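Local structure of quinoline 2-oxidoreductase small subunit (Pseudomonas putida, 1T3Q) at residues F23-E26 with P27-L31. The protein carries two [2Fe-2S] clusters that probably pass electrons from the molybdenum centre to FAD in a quinoline-oxidising molybdenum hydroxylase. Sequence-based numbering, arbitrary orientation.
Sequences FYVE and PRMHL
The side chains of Glu-26 and Arg-28 run alongside each other in the same direction, and the planes of their carboxylate and guanidinium are turned 37° apart, where strand 19-25 leaves the sheet of the beta-grasp fold of the plant-type [2Fe-2S] ferredoxin domain through a type I beta turn, Glu-26 to Met-29. They are not in direct ionic contact: Glu-26 OE1 stands 4.9 Å from Arg-28 NE, and Glu-26 OE1 comes closest to the aliphatic part of the arginine, 3.7 Å from Arg-28 CD. A water joins the two, donating to Glu-26 OE1 at 2.8 Å and accepting from Arg-28 NH2 at 3.2 Å. With chi1 at 72°, Arg-28 CG lies between its own backbone N and carbonyl carbon, and this CG is 4.0 Å from Glu-26 CB, while the glutamate chain runs out extended beside it. The guanidinium has further partners in other subunits, NH1 bonding to the carbonyl of Phe-3 of the medium subunit and NH2 forming a salt bridge with Asp-129 of the large subunit, so this turn helps join the three kinds of chain. Inward, Val-25 CG1 meets Met-29 SD at 4.3 Å, and both side chains rest on Val-38 of helix 31-39. Beyond the turn, His-30 occupies the N-cap of that helix, its ND1 bonded to the backbone N of Asp-33, while its NE2 bonds to Glu-49, a residue of the first cluster's site. The turn itself is closed by its backbone bond from Met-29 N to Glu-26 O, 3.1 Å long.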
loop_
_atom_site.group_PDB
_atom_site.type_symbol
_atom_site.label_atom_id
_atom_site.label_comp_id
_atom_site.label_asym_id
_atom_site.label_seq_id
_atom_site.Cartn_x
_atom_site.Cartn_y
_atom_site.Cartn_z
ATOM N N PHE A 23 -14.091 22.731 5.088
ATOM C CA PHE A 23 -13.455 21.744 5.952
ATOM C C PHE A 23 -13.635 22.092 7.424
ATOM O O PHE A 23 -13.795 23.262 7.785
ATOM C CB PHE A 23 -11.966 21.602 5.596
ATOM C CG PHE A 23 -11.210 22.903 5.570
ATOM C CD1 PHE A 23 -10.590 23.388 6.713
ATOM C CD2 PHE A 23 -11.129 23.650 4.395
ATOM C CE1 PHE A 23 -9.899 24.597 6.694
ATOM C CE2 PHE A 23 -10.441 24.863 4.363
ATOM C CZ PHE A 23 -9.825 25.339 5.515
ATOM N N TYR A 24 -13.628 21.067 8.268
ATOM C CA TYR A 24 -13.800 21.248 9.701
ATOM C C TYR A 24 -12.492 21.054 10.436
ATOM O O TYR A 24 -11.802 20.058 10.240
ATOM C CB TYR A 24 -14.851 20.276 10.235
ATOM C CG TYR A 24 -16.245 20.614 9.769
ATOM C CD1 TYR A 24 -16.626 20.410 8.443
ATOM C CD2 TYR A 24 -17.166 21.189 10.640
ATOM C CE1 TYR A 24 -17.892 20.776 7.999
ATOM C CE2 TYR A 24 -18.429 21.559 10.207
ATOM C CZ TYR A 24 -18.786 21.350 8.887
ATOM O OH TYR A 24 -20.034 21.731 8.458
ATOM N N VAL A 25 -12.161 22.012 11.291
ATOM C CA VAL A 25 -10.919 21.968 12.044
ATOM C C VAL A 25 -11.057 22.580 13.425
ATOM O O VAL A 25 -11.993 23.339 13.696
ATOM C CB VAL A 25 -9.798 22.744 11.305
ATOM C CG1 VAL A 25 -9.448 22.047 10.005
ATOM C CG2 VAL A 25 -10.251 24.177 11.035
ATOM N N GLU A 26 -10.119 22.238 14.301
ATOM C CA GLU A 26 -10.089 22.804 15.642
ATOM C C GLU A 26 -9.188 24.024 15.535
ATOM O O GLU A 26 -8.283 24.057 14.699
ATOM C CB GLU A 26 -9.474 21.829 16.644
ATOM C CG GLU A 26 -10.247 20.552 16.851
ATOM C CD GLU A 26 -9.642 19.696 17.940
ATOM O OE1 GLU A 26 -8.482 19.267 17.790
ATOM O OE2 GLU A 26 -10.325 19.459 18.956
ATOM N N PRO A 27 -9.418 25.044 16.375
ATOM C CA PRO A 27 -8.591 26.254 16.337
ATOM C C PRO A 27 -7.100 25.961 16.557
ATOM O O PRO A 27 -6.244 26.654 16.012
ATOM C CB PRO A 27 -9.180 27.108 17.460
ATOM C CG PRO A 27 -10.631 26.708 17.457
ATOM C CD PRO A 27 -10.550 25.206 17.308
ATOM N N ARG A 28 -6.805 24.927 17.344
ATOM C CA ARG A 28 -5.426 24.549 17.666
ATOM C C ARG A 28 -4.599 23.988 16.513
ATOM O O ARG A 28 -3.399 23.761 16.669
ATOM C CB ARG A 28 -5.411 23.522 18.808
ATOM C CG ARG A 28 -5.901 22.131 18.401
ATOM C CD ARG A 28 -5.899 21.161 19.584
ATOM N NE ARG A 28 -4.597 21.099 20.248
ATOM C CZ ARG A 28 -4.343 20.373 21.337
ATOM N NH1 ARG A 28 -3.132 20.376 21.877
ATOM N NH2 ARG A 28 -5.301 19.640 21.886
ATOM N N MET A 29 -5.227 23.750 15.368
ATOM C CA MET A 29 -4.514 23.196 14.223
ATOM C C MET A 29 -4.086 24.292 13.248
ATOM O O MET A 29 -4.906 25.132 12.856
ATOM C CB MET A 29 -5.410 22.177 13.496
ATOM C CG MET A 29 -4.774 21.540 12.263
ATOM S SD MET A 29 -5.792 20.288 11.453
ATOM C CE MET A 29 -5.297 18.822 12.341
ATOM N N HIS A 30 -2.810 24.306 12.860
ATOM C CA HIS A 30 -2.391 25.319 11.903
ATOM C C HIS A 30 -2.799 24.910 10.489
ATOM O O HIS A 30 -3.176 23.762 10.244
ATOM C CB HIS A 30 -0.884 25.639 11.999
ATOM C CG HIS A 30 0.028 24.446 11.989
ATOM N ND1 HIS A 30 0.034 23.513 10.974
ATOM C CD2 HIS A 30 1.039 24.099 12.822
ATOM C CE1 HIS A 30 1.012 22.647 11.180
ATOM N NE2 HIS A 30 1.638 22.981 12.295
ATOM N N LEU A 31 -2.758 25.869 9.571
ATOM C CA LEU A 31 -3.161 25.644 8.188
ATOM C C LEU A 31 -2.380 24.550 7.467
ATOM O O LEU A 31 -2.955 23.786 6.685
ATOM C CB LEU A 31 -3.071 26.963 7.411
ATOM C CG LEU A 31 -3.577 26.949 5.967
ATOM C CD1 LEU A 31 -4.980 26.361 5.911
ATOM C CD2 LEU A 31 -3.558 28.366 5.414
HETATM O O HOH W 1 -7.653 18.196 20.238
#